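PDB 6NOB: beta-fructofuranosidase from Bifidobacterium adolescentis, which probably hydrolyses terminal beta-D-fructofuranoside residues of sugars such as sucrose, as a glycoside hydrolase of family 32. Local coordinates for residues Ser8-Gly13 with Pro103-Leu108; Gln403-Tyr408 with Asp427-Gly432; Thr433-Thr438 with Arg448-Trp453. One frame throughout, in Å; residues are numbered along the deposited sequence.

Contact 1 of 3, residues Ser8-Gly13 with Pro103-Leu108; sequences SVETGG and PAQPTL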
loop_
_atom_site.group_PDB
_atom_site.type_symbol
_atom_site.label_atom_id
_atom_site.label_comp_id
_atom_site.label_asym_id
_atom_site.label_seq_id
_atom_site.Cartn_x
_atom_site.Cartn_y
_atom_site.Cartn_z
ATOM N N SER A 8 8.988 -9.534 31.156
ATOM C CA SER A 8 9.876 -8.535 31.735
ATOM C C SER A 8 10.378 -7.607 30.638
ATOM O O SER A 8 10.732 -8.060 29.544
ATOM C CB SER A 8 11.058 -9.196 32.451
ATOM O OG SER A 8 11.521 -8.388 33.519
ATOM N N VAL A 9 10.413 -6.307 30.932
ATOM C CA VAL A 9 10.687 -5.277 29.934
ATOM C C VAL A 9 11.651 -4.254 30.519
ATOM O O VAL A 9 11.420 -3.735 31.616
ATOM C CB VAL A 9 9.392 -4.579 29.469
ATOM C CG1 VAL A 9 9.713 -3.316 28.679
ATOM C CG2 VAL A 9 8.536 -5.526 28.645
ATOM N N GLU A 10 12.721 -3.953 29.786
ATOM C CA GLU A 10 13.648 -2.884 30.139
ATOM C C GLU A 10 13.248 -1.623 29.384
ATOM O O GLU A 10 13.212 -1.618 28.149
ATOM C CB GLU A 10 15.087 -3.277 29.811
ATOM C CG GLU A 10 15.536 -4.567 30.466
ATOM C CD GLU A 10 16.960 -4.929 30.103
ATOM O OE1 GLU A 10 17.889 -4.265 30.610
ATOM O OE2 GLU A 10 17.148 -5.876 29.310
ATOM N N THR A 11 12.958 -0.553 30.128
ATOM C CA THR A 11 12.343 0.624 29.524
ATOM C C THR A 11 13.349 1.524 28.818
ATOM O O THR A 11 12.985 2.208 27.855
ATOM C CB THR A 11 11.585 1.424 30.585
ATOM O OG1 THR A 11 12.481 1.797 31.640
ATOM C CG2 THR A 11 10.449 0.592 31.162
ATOM N N GLY A 12 14.597 1.547 29.272
ATOM C CA GLY A 12 15.567 2.442 28.665
ATOM C C GLY A 12 15.141 3.888 28.823
ATOM O O GLY A 12 14.770 4.336 29.915
ATOM N N GLY A 13 15.180 4.633 27.722
ATOM C CA GLY A 13 14.758 6.016 27.724
ATOM C C GLY A 13 13.291 6.240 27.453
ATOM O O GLY A 13 12.858 7.391 27.346
ATOM N N PRO A 103 11.724 -13.174 21.953
ATOM C CA PRO A 103 11.704 -12.795 23.370
ATOM C C PRO A 103 10.783 -11.609 23.610
ATOM O O PRO A 103 10.078 -11.174 22.694
ATOM C CB PRO A 103 13.168 -12.444 23.659
ATOM C CG PRO A 103 13.689 -11.970 22.340
ATOM C CD PRO A 103 12.998 -12.819 21.302
ATOM N N ALA A 104 10.787 -11.068 24.830
ATOM C CA ALA A 104 9.899 -9.953 25.144
ATOM C C ALA A 104 10.245 -8.716 24.323
ATOM O O ALA A 104 9.352 -7.970 23.903
ATOM C CB ALA A 104 9.956 -9.641 26.640
ATOM N N GLN A 105 11.534 -8.484 24.076
ATOM C CA GLN A 105 12.008 -7.315 23.336
ATOM C C GLN A 105 12.956 -7.780 22.243
ATOM O O GLN A 105 14.185 -7.710 22.395
ATOM C CB GLN A 105 12.674 -6.308 24.274
ATOM C CG GLN A 105 11.714 -5.703 25.288
ATOM C CD GLN A 105 12.419 -4.910 26.370
ATOM O OE1 GLN A 105 13.033 -5.482 27.271
ATOM N NE2 GLN A 105 12.325 -3.587 26.294
ATOM N N PRO A 106 12.428 -8.258 21.119
ATOM C CA PRO A 106 13.286 -8.766 20.049
ATOM C C PRO A 106 13.956 -7.646 19.269
ATOM O O PRO A 106 13.391 -6.569 19.063
ATOM C CB PRO A 106 12.313 -9.545 19.158
ATOM C CG PRO A 106 11.013 -8.831 19.338
ATOM C CD PRO A 106 10.995 -8.365 20.777
ATOM N N THR A 107 15.182 -7.922 18.830
ATOM C CA THR A 107 15.917 -6.987 17.994
ATOM C C THR A 107 15.298 -6.921 16.599
ATOM O O THR A 107 14.477 -7.755 16.211
ATOM C CB THR A 107 17.385 -7.398 17.882
ATOM O OG1 THR A 107 17.471 -8.689 17.264
ATOM C CG2 THR A 107 18.041 -7.448 19.256
ATOM N N LEU A 108 15.714 -5.906 15.837
ATOM C CA LEU A 108 15.282 -5.804 14.446
ATOM C C LEU A 108 15.715 -7.029 13.652
ATOM O O LEU A 108 14.976 -7.512 12.785
ATOM C CB LEU A 108 15.839 -4.529 13.811
ATOM C CG LEU A 108 15.143 -3.213 14.167
ATOM C CD1 LEU A 108 15.890 -2.033 13.562
ATOM C CD2 LEU A 108 13.688 -3.222 13.714
#
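On the edge strand 5-10 of the N-terminal four-stranded antiparallel sheet, Glu10 presents its backbone N-H and C=O to the side-chain amide of Gln105, which reaches in from the loop ahead of helix 108-112. The amide uses both of its polar atoms. Gln105 OE1 accepts from Glu10 N at 3.0 Å in an almost straight bond (174° at the hydrogen), although the donor stands well off the plane of the amide carbonyl. Gln105 NE2 gives to Glu10 O at 2.8 Å, and here the acceptor lies close to the amide plane. Together the two bonds close a small ring that fixes the rotation of the amide about its last torsion. The Gln105 chain gets there by running extended beyond CG (chi2 169°), and it crosses the side chains of Val9 and Glu10 at about a right angle. Over one face of the amide, Val9 CG1 lies 3.5 Å from Gln105 NE2; on the Glu10 side, Glu10 CB lies 3.9 Å from Gln105 OE1. One residue earlier in the loop, the methyl CB of Ala104 rests 3.4 Å from Ser8 O. An alanine in place of Gln105 would probably leave the N-H and C=O of Glu10 without these two mates and open a gap beside Val9 CG1. The other border of the strand is already paired, Val9 bonding through its backbone to Val65, while the Val9 side chain turns inward to Leu79 and Val93. The geometry is that of a side-chain carboxamide standing in for a neighbouring strand, pairing with the outward N-H and C=O of one residue at the edge of a beta sheet.

Contact 2 of 3, residues Gln403-Tyr408 with Asp427-Gly432; sequences QQVRWY and DWCDFG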
loop_
_atom_site.group_PDB
_atom_site.type_symbol
_atom_site.label_atom_id
_atom_site.label_comp_id
_atom_site.label_asym_id
_atom_site.label_seq_id
_atom_site.Cartn_x
_atom_site.Cartn_y
_atom_site.Cartn_z
ATOM N N GLN A 403 -8.185 -7.204 -10.073
ATOM C CA GLN A 403 -8.176 -5.866 -9.474
ATOM C C GLN A 403 -6.871 -5.125 -9.777
ATOM O O GLN A 403 -6.125 -4.703 -8.890
ATOM C CB GLN A 403 -8.450 -5.943 -7.967
ATOM C CG GLN A 403 -9.794 -6.600 -7.639
ATOM C CD GLN A 403 -10.267 -6.368 -6.208
ATOM O OE1 GLN A 403 -11.447 -6.559 -5.899
ATOM N NE2 GLN A 403 -9.355 -5.960 -5.331
ATOM N N GLN A 404 -6.614 -4.971 -11.072
ATOM C CA GLN A 404 -5.465 -4.207 -11.529
ATOM C C GLN A 404 -5.682 -2.717 -11.294
ATOM O O GLN A 404 -6.816 -2.232 -11.236
ATOM C CB GLN A 404 -5.218 -4.470 -13.012
ATOM C CG GLN A 404 -4.632 -5.831 -13.305
ATOM C CD GLN A 404 -3.135 -5.869 -13.076
ATOM O OE1 GLN A 404 -2.672 -5.966 -11.939
ATOM N NE2 GLN A 404 -2.370 -5.785 -14.161
ATOM N N VAL A 405 -4.578 -1.991 -11.153
ATOM C CA VAL A 405 -4.594 -0.542 -10.984
ATOM C C VAL A 405 -4.346 0.091 -12.348
ATOM O O VAL A 405 -3.334 -0.195 -12.996
ATOM C CB VAL A 405 -3.545 -0.090 -9.958
ATOM C CG1 VAL A 405 -3.435 1.425 -9.945
ATOM C CG2 VAL A 405 -3.900 -0.621 -8.576
ATOM N N ARG A 406 -5.269 0.943 -12.787
ATOM C CA ARG A 406 -5.216 1.556 -14.108
ATOM C C ARG A 406 -4.821 3.023 -14.001
ATOM O O ARG A 406 -5.257 3.727 -13.084
ATOM C CB ARG A 406 -6.571 1.435 -14.816
ATOM C CG ARG A 406 -6.539 1.771 -16.291
ATOM C CD ARG A 406 -7.616 1.019 -17.064
ATOM N NE ARG A 406 -7.334 1.008 -18.497
ATOM C CZ ARG A 406 -6.566 0.107 -19.101
ATOM N NH1 ARG A 406 -6.005 -0.867 -18.396
ATOM N NH2 ARG A 406 -6.357 0.178 -20.411
ATOM N N TRP A 407 -3.997 3.485 -14.941
ATOM C CA TRP A 407 -3.699 4.903 -15.081
ATOM C C TRP A 407 -4.337 5.446 -16.356
ATOM O O TRP A 407 -4.476 4.735 -17.355
ATOM C CB TRP A 407 -2.186 5.180 -15.087
ATOM C CG TRP A 407 -1.397 4.534 -16.201
ATOM C CD1 TRP A 407 -0.663 3.385 -16.121
ATOM C CD2 TRP A 407 -1.240 5.014 -17.547
ATOM N NE1 TRP A 407 -0.070 3.115 -17.330
ATOM C CE2 TRP A 407 -0.408 4.098 -18.223
ATOM C CE3 TRP A 407 -1.728 6.123 -18.247
ATOM C CZ2 TRP A 407 -0.051 4.257 -19.563
ATOM C CZ3 TRP A 407 -1.374 6.277 -19.580
ATOM C CH2 TRP A 407 -0.545 5.348 -20.223
ATOM N N TYR A 408 -4.728 6.717 -16.302
ATOM C CA TYR A 408 -5.372 7.399 -17.421
ATOM C C TYR A 408 -4.712 8.760 -17.583
ATOM O O TYR A 408 -4.687 9.550 -16.634
ATOM C CB TYR A 408 -6.879 7.573 -17.188
ATOM C CG TYR A 408 -7.598 6.383 -16.581
ATOM C CD1 TYR A 408 -7.470 6.079 -15.230
ATOM C CD2 TYR A 408 -8.432 5.585 -17.354
ATOM C CE1 TYR A 408 -8.132 5.005 -14.675
ATOM C CE2 TYR A 408 -9.101 4.507 -16.806
ATOM C CZ TYR A 408 -8.948 4.222 -15.466
ATOM O OH TYR A 408 -9.612 3.150 -14.913
ATOM N N ASP A 427 -3.650 2.429 -19.457
ATOM C CA ASP A 427 -2.973 1.137 -19.362
ATOM C C ASP A 427 -2.818 0.791 -17.885
ATOM O O ASP A 427 -3.178 1.575 -17.002
ATOM C CB ASP A 427 -1.616 1.151 -20.066
ATOM C CG ASP A 427 -1.286 -0.177 -20.714
ATOM O OD1 ASP A 427 -1.675 -1.222 -20.149
ATOM O OD2 ASP A 427 -0.647 -0.169 -21.786
ATOM N N TRP A 428 -2.266 -0.395 -17.625
ATOM C CA TRP A 428 -2.020 -0.845 -16.262
ATOM C C TRP A 428 -0.727 -0.252 -15.717
ATOM O O TRP A 428 0.253 -0.081 -16.449
ATOM C CB TRP A 428 -1.941 -2.373 -16.205
ATOM C CG TRP A 428 -3.165 -3.103 -16.698
ATOM C CD1 TRP A 428 -3.198 -4.116 -17.613
ATOM C CD2 TRP A 428 -4.525 -2.890 -16.289
ATOM N NE1 TRP A 428 -4.490 -4.542 -17.805
ATOM C CE2 TRP A 428 -5.324 -3.804 -17.006
ATOM C CE3 TRP A 428 -5.144 -2.010 -15.395
ATOM C CZ2 TRP A 428 -6.707 -3.865 -16.854
ATOM C CZ3 TRP A 428 -6.519 -2.074 -15.244
ATOM C CH2 TRP A 428 -7.284 -2.995 -15.970
ATOM N N CYS A 429 -0.725 0.048 -14.412
ATOM C CA CYS A 429 0.493 0.509 -13.749
ATOM C C CYS A 429 1.502 -0.617 -13.568
ATOM O O CYS A 429 2.710 -0.361 -13.512
ATOM C CB CYS A 429 0.166 1.106 -12.380
ATOM S SG CYS A 429 -0.835 2.610 -12.388
ATOM N N ASP A 430 1.031 -1.856 -13.459
ATOM C CA ASP A 430 1.888 -2.988 -13.120
ATOM C C ASP A 430 1.312 -4.235 -13.770
ATOM O O ASP A 430 0.166 -4.601 -13.492
ATOM C CB ASP A 430 1.982 -3.158 -11.602
ATOM C CG ASP A 430 3.113 -4.076 -11.187
ATOM O OD1 ASP A 430 3.014 -5.297 -11.434
ATOM O OD2 ASP A 430 4.103 -3.571 -10.615
ATOM N N PHE A 431 2.098 -4.889 -14.625
ATOM C CA PHE A 431 1.596 -6.019 -15.397
ATOM C C PHE A 431 1.715 -7.349 -14.659
ATOM O O PHE A 431 1.454 -8.399 -15.255
ATOM C CB PHE A 431 2.290 -6.086 -16.769
ATOM C CG PHE A 431 3.744 -6.495 -16.732
ATOM C CD1 PHE A 431 4.109 -7.835 -16.709
ATOM C CD2 PHE A 431 4.746 -5.538 -16.788
ATOM C CE1 PHE A 431 5.444 -8.211 -16.696
ATOM C CE2 PHE A 431 6.085 -5.905 -16.780
ATOM C CZ PHE A 431 6.435 -7.243 -16.734
ATOM N N GLY A 432 2.083 -7.331 -13.380
ATOM C CA GLY A 432 2.042 -8.532 -12.568
ATOM C C GLY A 432 0.690 -8.712 -11.906
ATOM O O GLY A 432 -0.348 -8.538 -12.552
HETATM O O HOH W 1 -1.628 -2.190 -12.663
HETATM O O HOH W 2 -4.452 -1.822 -20.486
#
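Val405 O is gripped by the backbone of segment 427-432 and by a water. Cys429 N gives it a nearly straight hydrogen bond of 3.0 Å, water 1 donates to it while accepting from Asp430 N, and the CA-H of Trp428 adds a weaker contact. Further along this antiparallel hairpin, Trp407 N binds Asp427 O at 2.9 Å and Asp427 N returns a longer bond to Trp407 O. The indole of Trp428 is held between two side chains of segment 403-408. Arg406 NH1 stands 3.1 Å above the centre of its ring, with the guanidinium turned nearly upright on the face (planes 80° apart), a cation-pi contact made through one nitrogen. The opposite face receives Gln404 CB, 3.5 Å from the centroid of the six-membered ring, in a CH-pi contact. Gln404 then bends at chi2 (-81°), and its NE2 donates to Asp430 O at 2.9 Å. On the other side of the sheet, the Trp407 indole lies over the Asp427 backbone, with Asp427 N above its centre, and its NE1 makes a weak bond to Trp428 O. Water 2 links Arg406 NH2 to Asp427 OD1. The charge of Arg406 would probably polarise the Trp428 ring, and Asp427, whose OD1 is 4.7 Å from Arg406 NH1 and not in contact, may temper it although its OD2 is shared with Arg484.

Contact 3 of 3, residues Thr433-Thr438 with Arg448-Trp453; sequences TGYYAT and RIVFGW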
loop_
_atom_site.group_PDB
_atom_site.type_symbol
_atom_site.label_atom_id
_atom_site.label_comp_id
_atom_site.label_asym_id
_atom_site.label_seq_id
_atom_site.Cartn_x
_atom_site.Cartn_y
_atom_site.Cartn_z
ATOM N N THR A 433 0.678 -9.054 -10.620
ATOM C CA THR A 433 -0.567 -9.129 -9.869
ATOM C C THR A 433 -0.300 -8.814 -8.404
ATOM O O THR A 433 0.757 -9.149 -7.862
ATOM C CB THR A 433 -1.240 -10.502 -10.000
ATOM O OG1 THR A 433 -2.515 -10.469 -9.347
ATOM C CG2 THR A 433 -0.381 -11.597 -9.383
ATOM N N GLY A 434 -1.271 -8.157 -7.770
ATOM C CA GLY A 434 -1.187 -7.853 -6.360
ATOM C C GLY A 434 -0.587 -6.507 -6.025
ATOM O O GLY A 434 -0.573 -6.130 -4.845
ATOM N N TYR A 435 -0.071 -5.781 -7.013
ATOM C CA TYR A 435 0.357 -4.401 -6.816
ATOM C C TYR A 435 -0.900 -3.544 -6.747
ATOM O O TYR A 435 -1.567 -3.323 -7.763
ATOM C CB TYR A 435 1.284 -3.968 -7.948
ATOM C CG TYR A 435 1.764 -2.539 -7.865
ATOM C CD1 TYR A 435 2.831 -2.191 -7.045
ATOM C CD2 TYR A 435 1.168 -1.541 -8.625
ATOM C CE1 TYR A 435 3.284 -0.883 -6.973
ATOM C CE2 TYR A 435 1.618 -0.235 -8.566
ATOM C CZ TYR A 435 2.674 0.090 -7.735
ATOM O OH TYR A 435 3.116 1.392 -7.672
ATOM N N TYR A 436 -1.239 -3.078 -5.548
ATOM C CA TYR A 436 -2.570 -2.557 -5.284
ATOM C C TYR A 436 -2.488 -1.318 -4.405
ATOM O O TYR A 436 -1.465 -1.040 -3.773
ATOM C CB TYR A 436 -3.448 -3.624 -4.611
ATOM C CG TYR A 436 -4.932 -3.372 -4.716
ATOM C CD1 TYR A 436 -5.592 -3.503 -5.929
ATOM C CD2 TYR A 436 -5.673 -3.011 -3.597
ATOM C CE1 TYR A 436 -6.949 -3.272 -6.029
ATOM C CE2 TYR A 436 -7.031 -2.781 -3.688
ATOM C CZ TYR A 436 -7.663 -2.911 -4.907
ATOM O OH TYR A 436 -9.016 -2.682 -5.005
ATOM N N ALA A 437 -3.594 -0.570 -4.384
ATOM C CA ALA A 437 -3.798 0.532 -3.445
ATOM C C ALA A 437 -2.707 1.595 -3.573
ATOM O O ALA A 437 -2.095 2.013 -2.588
ATOM C CB ALA A 437 -3.890 0.008 -2.010
ATOM N N THR A 438 -2.473 2.040 -4.804
ATOM C CA THR A 438 -1.447 3.043 -5.051
ATOM C C THR A 438 -1.864 4.396 -4.492
ATOM O O THR A 438 -3.025 4.802 -4.604
ATOM C CB THR A 438 -1.178 3.181 -6.549
ATOM O OG1 THR A 438 -2.410 3.457 -7.230
ATOM C CG2 THR A 438 -0.572 1.911 -7.103
ATOM N N ARG A 448 7.273 13.222 -8.453
ATOM C CA ARG A 448 6.041 12.471 -8.234
ATOM C C ARG A 448 6.415 11.038 -7.869
ATOM O O ARG A 448 6.973 10.306 -8.693
ATOM C CB ARG A 448 5.151 12.523 -9.474
ATOM C CG ARG A 448 3.898 11.661 -9.394
ATOM C CD ARG A 448 3.022 12.037 -8.205
ATOM N NE ARG A 448 2.639 13.448 -8.204
ATOM C CZ ARG A 448 1.753 13.980 -7.366
ATOM N NH1 ARG A 448 1.463 15.274 -7.428
ATOM N NH2 ARG A 448 1.159 13.219 -6.458
ATOM N N ILE A 449 6.113 10.641 -6.634
ATOM C CA ILE A 449 6.525 9.354 -6.083
ATOM C C ILE A 449 5.284 8.585 -5.659
ATOM O O ILE A 449 4.395 9.146 -5.009
ATOM C CB ILE A 449 7.485 9.539 -4.893
ATOM C CG1 ILE A 449 8.670 10.415 -5.306
ATOM C CG2 ILE A 449 7.955 8.189 -4.373
ATOM C CD1 ILE A 449 9.468 10.957 -4.141
ATOM N N VAL A 450 5.233 7.300 -6.007
ATOM C CA VAL A 450 4.077 6.453 -5.735
ATOM C C VAL A 450 4.515 5.235 -4.928
ATOM O O VAL A 450 5.574 4.651 -5.186
ATOM C CB VAL A 450 3.372 6.025 -7.044
ATOM C CG1 VAL A 450 4.349 5.342 -7.990
ATOM C CG2 VAL A 450 2.170 5.127 -6.752
ATOM N N PHE A 451 3.702 4.871 -3.938
ATOM C CA PHE A 451 3.828 3.623 -3.200
ATOM C C PHE A 451 2.638 2.721 -3.507
ATOM O O PHE A 451 1.532 3.195 -3.779
ATOM C CB PHE A 451 3.879 3.862 -1.689
ATOM C CG PHE A 451 5.234 4.230 -1.171
ATOM C CD1 PHE A 451 6.174 3.253 -0.895
ATOM C CD2 PHE A 451 5.560 5.556 -0.931
ATOM C CE1 PHE A 451 7.423 3.591 -0.403
ATOM C CE2 PHE A 451 6.804 5.900 -0.438
ATOM C CZ PHE A 451 7.737 4.917 -0.173
ATOM N N GLY A 452 2.875 1.412 -3.439
ATOM C CA GLY A 452 1.807 0.444 -3.568
ATOM C C GLY A 452 1.928 -0.628 -2.502
ATOM O O GLY A 452 2.988 -0.822 -1.904
ATOM N N TRP A 453 0.817 -1.317 -2.269
ATOM C CA TRP A 453 0.754 -2.415 -1.312
ATOM C C TRP A 453 0.670 -3.727 -2.075
ATOM O O TRP A 453 -0.144 -3.863 -2.996
ATOM C CB TRP A 453 -0.450 -2.263 -0.375
ATOM C CG TRP A 453 -0.908 -3.548 0.287
ATOM C CD1 TRP A 453 -0.151 -4.402 1.037
ATOM C CD2 TRP A 453 -2.234 -4.099 0.271
ATOM N NE1 TRP A 453 -0.920 -5.452 1.479
ATOM C CE2 TRP A 453 -2.201 -5.291 1.022
ATOM C CE3 TRP A 453 -3.443 -3.702 -0.309
ATOM C CZ2 TRP A 453 -3.329 -6.088 1.210
ATOM C CZ3 TRP A 453 -4.561 -4.496 -0.126
ATOM C CH2 TRP A 453 -4.498 -5.674 0.630
HETATM O O HOH W 3 5.403 1.890 -6.192
#
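Tyr436 and Trp453 project from the same face of the beta hairpin 435-442/448-454, in the catalytic beta-propeller fold of family 32. Their side chains cross obliquely, Tyr436 CD2 lying 3.9 Å from Trp453 CZ3. Ala437 CB meets the edge of the same indole near CE3. Tyr436 and Trp453 are also the hydrogen-bonded pair of the ladder: Trp453 N donates to Tyr436 O at 2.7 Å and Tyr436 N to Trp453 O at 2.9 Å. Tyr435, its CG anti to the backbone N (chi1 179°), brings its ring over to the partner strand, with CE1 3.9 Å from Gly452 CA. A CB on Gly452 would clash with that ring, so the absence of a side chain there makes room for it. Arg476 makes a cation-pi contact with the same ring. Ala437 adopts a left-handed backbone conformation that interrupts the regular pairing, and the CA-H of Thr438 is directed at Phe451 O, with CA 3.2 Å from that oxygen. Beyond it, Thr438 CB packs against Val450 CG2. That same methyl lies 4.0 Å from Tyr435 OH. The hydroxyl is joined to the partner strand by water 3, which sits in the plane of the Tyr435 ring, 2.8 Å from Tyr435 OH, and donates to Val450 O.

In the fold
Contacts 2 and 3 are successive hairpins of one domain, their centres about 10 Å apart, and they pack directly: Gln403 O lies 3.2 Å from Tyr436 CD1, and Val405 CG1 is 3.5 Å from Thr438 OG1. Contact 3 is probably nearer the active site, since Trp453 touches Asn130 and Asp131 and Ala437 touches Asp131, within the Asn-Asp-Pro motif that lines the active site in this family. A bound diethylene glycol lies about 5 Å from the Tyr436 side chain, and one lies about 10 Å from that of Val405. Contact 1 lies apart, where an N-terminal sheet meets the loop before helix 108-112, its nearest atoms about 17 Å from contact 3 and its centre about 42 Å from that of contact 2.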